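Side-chain contact in PH1570-like domain-containing protein (Pyrococcus horikoshii, PDB 2HQ4), which is of unknown function, an archaeal protein of the Ph1570 family built on an antiparallel sheet with flanking helices: residues L50-E54 and Y55-Y59. Residues are numbered along the deposited sequence; the frame is centred on the assembly and turned at random.
Sequences LYLPE and YGREY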
ATOM      1  N   LEU A  50      -8.413  -3.839  -8.850  1.00 19.48           N
ATOM      2  CA  LEU A  50      -8.139  -5.220  -9.225  1.00 20.89           C
ATOM      3  C   LEU A  50      -9.377  -5.965  -9.801  1.00 22.49           C
ATOM      4  O   LEU A  50      -9.243  -6.764 -10.741  1.00 20.89           O
ATOM      5  CB  LEU A  50      -7.556  -6.016  -8.059  1.00 20.24           C
ATOM      6  CG  LEU A  50      -6.073  -5.859  -7.678  1.00 20.83           C
ATOM      7  CD1 LEU A  50      -5.754  -6.763  -6.469  1.00 19.34           C
ATOM      8  CD2 LEU A  50      -5.142  -6.244  -8.901  1.00 20.74           C
ATOM      9  N   TYR A  51     -10.556  -5.670  -9.242  1.00 22.25           N
ATOM     10  CA  TYR A  51     -11.789  -6.409  -9.542  1.00 22.04           C
ATOM     11  C   TYR A  51     -12.759  -5.643 -10.439  1.00 23.80           C
ATOM     12  O   TYR A  51     -13.723  -6.222 -10.956  1.00 24.54           O
ATOM     13  CB  TYR A  51     -12.457  -6.922  -8.227  1.00 21.71           C
ATOM     14  CG  TYR A  51     -11.698  -8.119  -7.729  1.00 20.82           C
ATOM     15  CD1 TYR A  51     -11.953  -9.390  -8.265  1.00 21.45           C
ATOM     16  CD2 TYR A  51     -10.604  -7.974  -6.859  1.00 20.56           C
ATOM     17  CE1 TYR A  51     -11.207 -10.512  -7.868  1.00 19.76           C
ATOM     18  CE2 TYR A  51      -9.827  -9.095  -6.450  1.00 20.50           C
ATOM     19  CZ  TYR A  51     -10.151 -10.357  -6.958  1.00 21.11           C
ATOM     20  OH  TYR A  51      -9.426 -11.457  -6.580  1.00 22.24           O
ATOM     21  N   LEU A  52     -12.464  -4.367 -10.673  1.00 25.34           N
ATOM     22  CA  LEU A  52     -13.206  -3.530 -11.614  1.00 27.97           C
ATOM     23  C   LEU A  52     -13.433  -4.209 -12.966  1.00 27.95           C
ATOM     24  O   LEU A  52     -14.568  -4.181 -13.468  1.00 28.88           O
ATOM     25  CB  LEU A  52     -12.523  -2.168 -11.791  1.00 27.85           C
ATOM     26  CG  LEU A  52     -13.085  -1.130 -12.738  1.00 29.47           C
ATOM     27  CD1 LEU A  52     -14.557  -0.871 -12.398  1.00 27.48           C
ATOM     28  CD2 LEU A  52     -12.265   0.140 -12.565  1.00 30.83           C
ATOM     29  N   PRO A  53     -12.382  -4.809 -13.562  1.00 28.45           N
ATOM     30  CA  PRO A  53     -12.599  -5.501 -14.836  1.00 28.36           C
ATOM     31  C   PRO A  53     -13.639  -6.629 -14.807  1.00 28.52           C
ATOM     32  O   PRO A  53     -14.339  -6.806 -15.791  1.00 28.98           O
ATOM     33  CB  PRO A  53     -11.207  -6.073 -15.166  1.00 28.76           C
ATOM     34  CG  PRO A  53     -10.229  -5.120 -14.489  1.00 28.88           C
ATOM     35  CD  PRO A  53     -10.954  -4.854 -13.172  1.00 27.88           C
ATOM     36  N   GLU A  54     -13.734  -7.402 -13.724  1.00 28.97           N
ATOM     37  CA  GLU A  54     -14.754  -8.452 -13.619  1.00 29.00           C
ATOM     38  C   GLU A  54     -16.132  -7.912 -13.241  1.00 28.83           C
ATOM     39  O   GLU A  54     -17.131  -8.481 -13.663  1.00 29.78           O
ATOM     40  CB  GLU A  54     -14.414  -9.506 -12.568  1.00 29.25           C
ATOM     41  CG  GLU A  54     -13.265 -10.385 -12.842  1.00 34.28           C
ATOM     42  CD  GLU A  54     -12.755 -11.053 -11.552  1.00 38.42           C
ATOM     43  OE1 GLU A  54     -13.555 -11.757 -10.860  1.00 42.85           O
ATOM     44  OE2 GLU A  54     -11.565 -10.878 -11.239  1.00 34.25           O
ATOM     45  N   TYR A  55     -16.206  -6.849 -12.444  1.00 28.27           N
ATOM     46  CA  TYR A  55     -17.502  -6.375 -11.903  1.00 28.02           C
ATOM     47  C   TYR A  55     -18.168  -5.174 -12.588  1.00 30.54           C
ATOM     48  O   TYR A  55     -19.381  -4.931 -12.401  1.00 31.85           O
ATOM     49  CB  TYR A  55     -17.353  -6.040 -10.415  1.00 26.87           C
ATOM     50  CG  TYR A  55     -17.342  -7.267  -9.514  1.00 23.12           C
ATOM     51  CD1 TYR A  55     -18.516  -7.735  -8.911  1.00 21.61           C
ATOM     52  CD2 TYR A  55     -16.170  -7.962  -9.297  1.00 20.77           C
ATOM     53  CE1 TYR A  55     -18.500  -8.891  -8.117  1.00 21.32           C
ATOM     54  CE2 TYR A  55     -16.123  -9.063  -8.480  1.00 20.58           C
ATOM     55  CZ  TYR A  55     -17.286  -9.529  -7.894  1.00 21.67           C
ATOM     56  OH  TYR A  55     -17.207 -10.637  -7.101  1.00 22.11           O
ATOM     57  N   GLY A  56     -17.409  -4.381 -13.329  1.00 32.65           N
ATOM     58  CA  GLY A  56     -17.883  -3.037 -13.697  1.00 34.84           C
ATOM     59  C   GLY A  56     -17.879  -2.105 -12.481  1.00 37.66           C
ATOM     60  O   GLY A  56     -17.587  -2.537 -11.348  1.00 37.29           O
ATOM     61  N   ARG A  57     -18.223  -0.833 -12.685  1.00 39.35           N
ATOM     62  CA  ARG A  57     -17.940   0.143 -11.622  1.00 41.80           C
ATOM     63  C   ARG A  57     -19.059   0.479 -10.623  1.00 42.42           C
ATOM     64  O   ARG A  57     -18.829   1.206  -9.611  1.00 42.85           O
ATOM     65  CB  ARG A  57     -17.114   1.341 -12.112  1.00 42.53           C
ATOM     66  CG  ARG A  57     -17.776   2.436 -12.861  1.00 45.34           C
ATOM     67  CD  ARG A  57     -16.811   3.619 -12.792  1.00 51.63           C
ATOM     68  NE  ARG A  57     -15.454   3.276 -13.260  1.00 55.91           N
ATOM     69  CZ  ARG A  57     -14.323   3.616 -12.632  1.00 57.25           C
ATOM     70  NH1 ARG A  57     -14.366   4.287 -11.488  1.00 57.90           N
ATOM     71  NH2 ARG A  57     -13.141   3.282 -13.142  1.00 58.02           N
ATOM     72  N   GLU A  58     -20.228  -0.106 -10.890  1.00 42.12           N
ATOM     73  CA  GLU A  58     -21.289  -0.270  -9.892  1.00 42.89           C
ATOM     74  C   GLU A  58     -21.225  -0.818  -8.469  1.00 41.48           C
ATOM     75  O   GLU A  58     -21.289  -0.072  -7.465  1.00 43.56           O
ATOM     76  CB  GLU A  58     -22.685  -0.089 -10.515  1.00 43.14           C
ATOM     77  CG  GLU A  58     -23.521  -1.393 -10.655  1.00 46.40           C
ATOM     78  CD  GLU A  58     -24.649  -1.547  -9.591  1.00 50.66           C
ATOM     79  OE1 GLU A  58     -25.148  -0.519  -9.044  1.00 53.24           O
ATOM     80  OE2 GLU A  58     -25.064  -2.710  -9.330  1.00 51.32           O
ATOM     81  N   TYR A  59     -21.028  -2.114  -8.395  1.00 38.93           N
ATOM     82  CA  TYR A  59     -21.066  -2.868  -7.164  1.00 36.03           C
ATOM     83  C   TYR A  59     -19.847  -3.732  -7.506  1.00 34.38           C
ATOM     84  O   TYR A  59     -19.860  -4.564  -8.429  1.00 33.14           O
ATOM     85  CB  TYR A  59     -22.328  -3.710  -7.007  1.00 36.62           C
ATOM     86  CG  TYR A  59     -22.340  -4.330  -5.636  1.00 35.69           C
ATOM     87  CD1 TYR A  59     -22.751  -3.585  -4.540  1.00 35.26           C
ATOM     88  CD2 TYR A  59     -21.915  -5.643  -5.422  1.00 36.18           C
ATOM     89  CE1 TYR A  59     -22.756  -4.120  -3.281  1.00 34.68           C
ATOM     90  CE2 TYR A  59     -21.925  -6.193  -4.126  1.00 34.71           C
ATOM     91  CZ  TYR A  59     -22.352  -5.422  -3.077  1.00 35.03           C
ATOM     92  OH  TYR A  59     -22.376  -5.915  -1.780  1.00 37.98           O
TER
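The Y55 ring meets Y51 twice where helix 40-55 ends in a turn with a glycine at positive phi, G56, just after it: the carbonyl oxygen of Y51 lies at the ring's edge, in plane, 3.4 Å from Y55 CD2, and the Y51 side chain runs alongside, with Y51 CB 4.0 Å from Y55 CD2. The edge of the Y51 ring receives E54 OE1 in its plane, and F28 packs with the same ring edge-to-face. Over one face of the R57 guanidinium lies L52 CD1, which also rests 3.4 Å from R57 CB, while L52 CD2 comes within 3.3 Å of R57 NH2. The branched leucine suits this place, since its two methyls can meet both the aliphatic stem and the flat end of the arginine. One helical turn apart, and both with CG anti to the carbonyl carbon (chi1 -77° and -78°), the two tyrosine side chains run the same way. Tyrosine suits these places because its ring packs while its hydroxyl reaches a carboxylate, D25 for Y51 and E13 for Y55; E54 spans to K27 in a salt bridge. Replacing Y55 with an alanine would probably leave the flank of Y51 less covered and E13 without its hydroxyl partner. P53 has no N-H to donate, and the helix is kinked there, yet its last turn still closes: Y55 N donates to Y51 O at 3.0 Å. G56 then leaves helical geometry (phi 71°), a conformation easiest for glycine. The turn is finished by G56 N, which donates to L52 O at 2.9 Å.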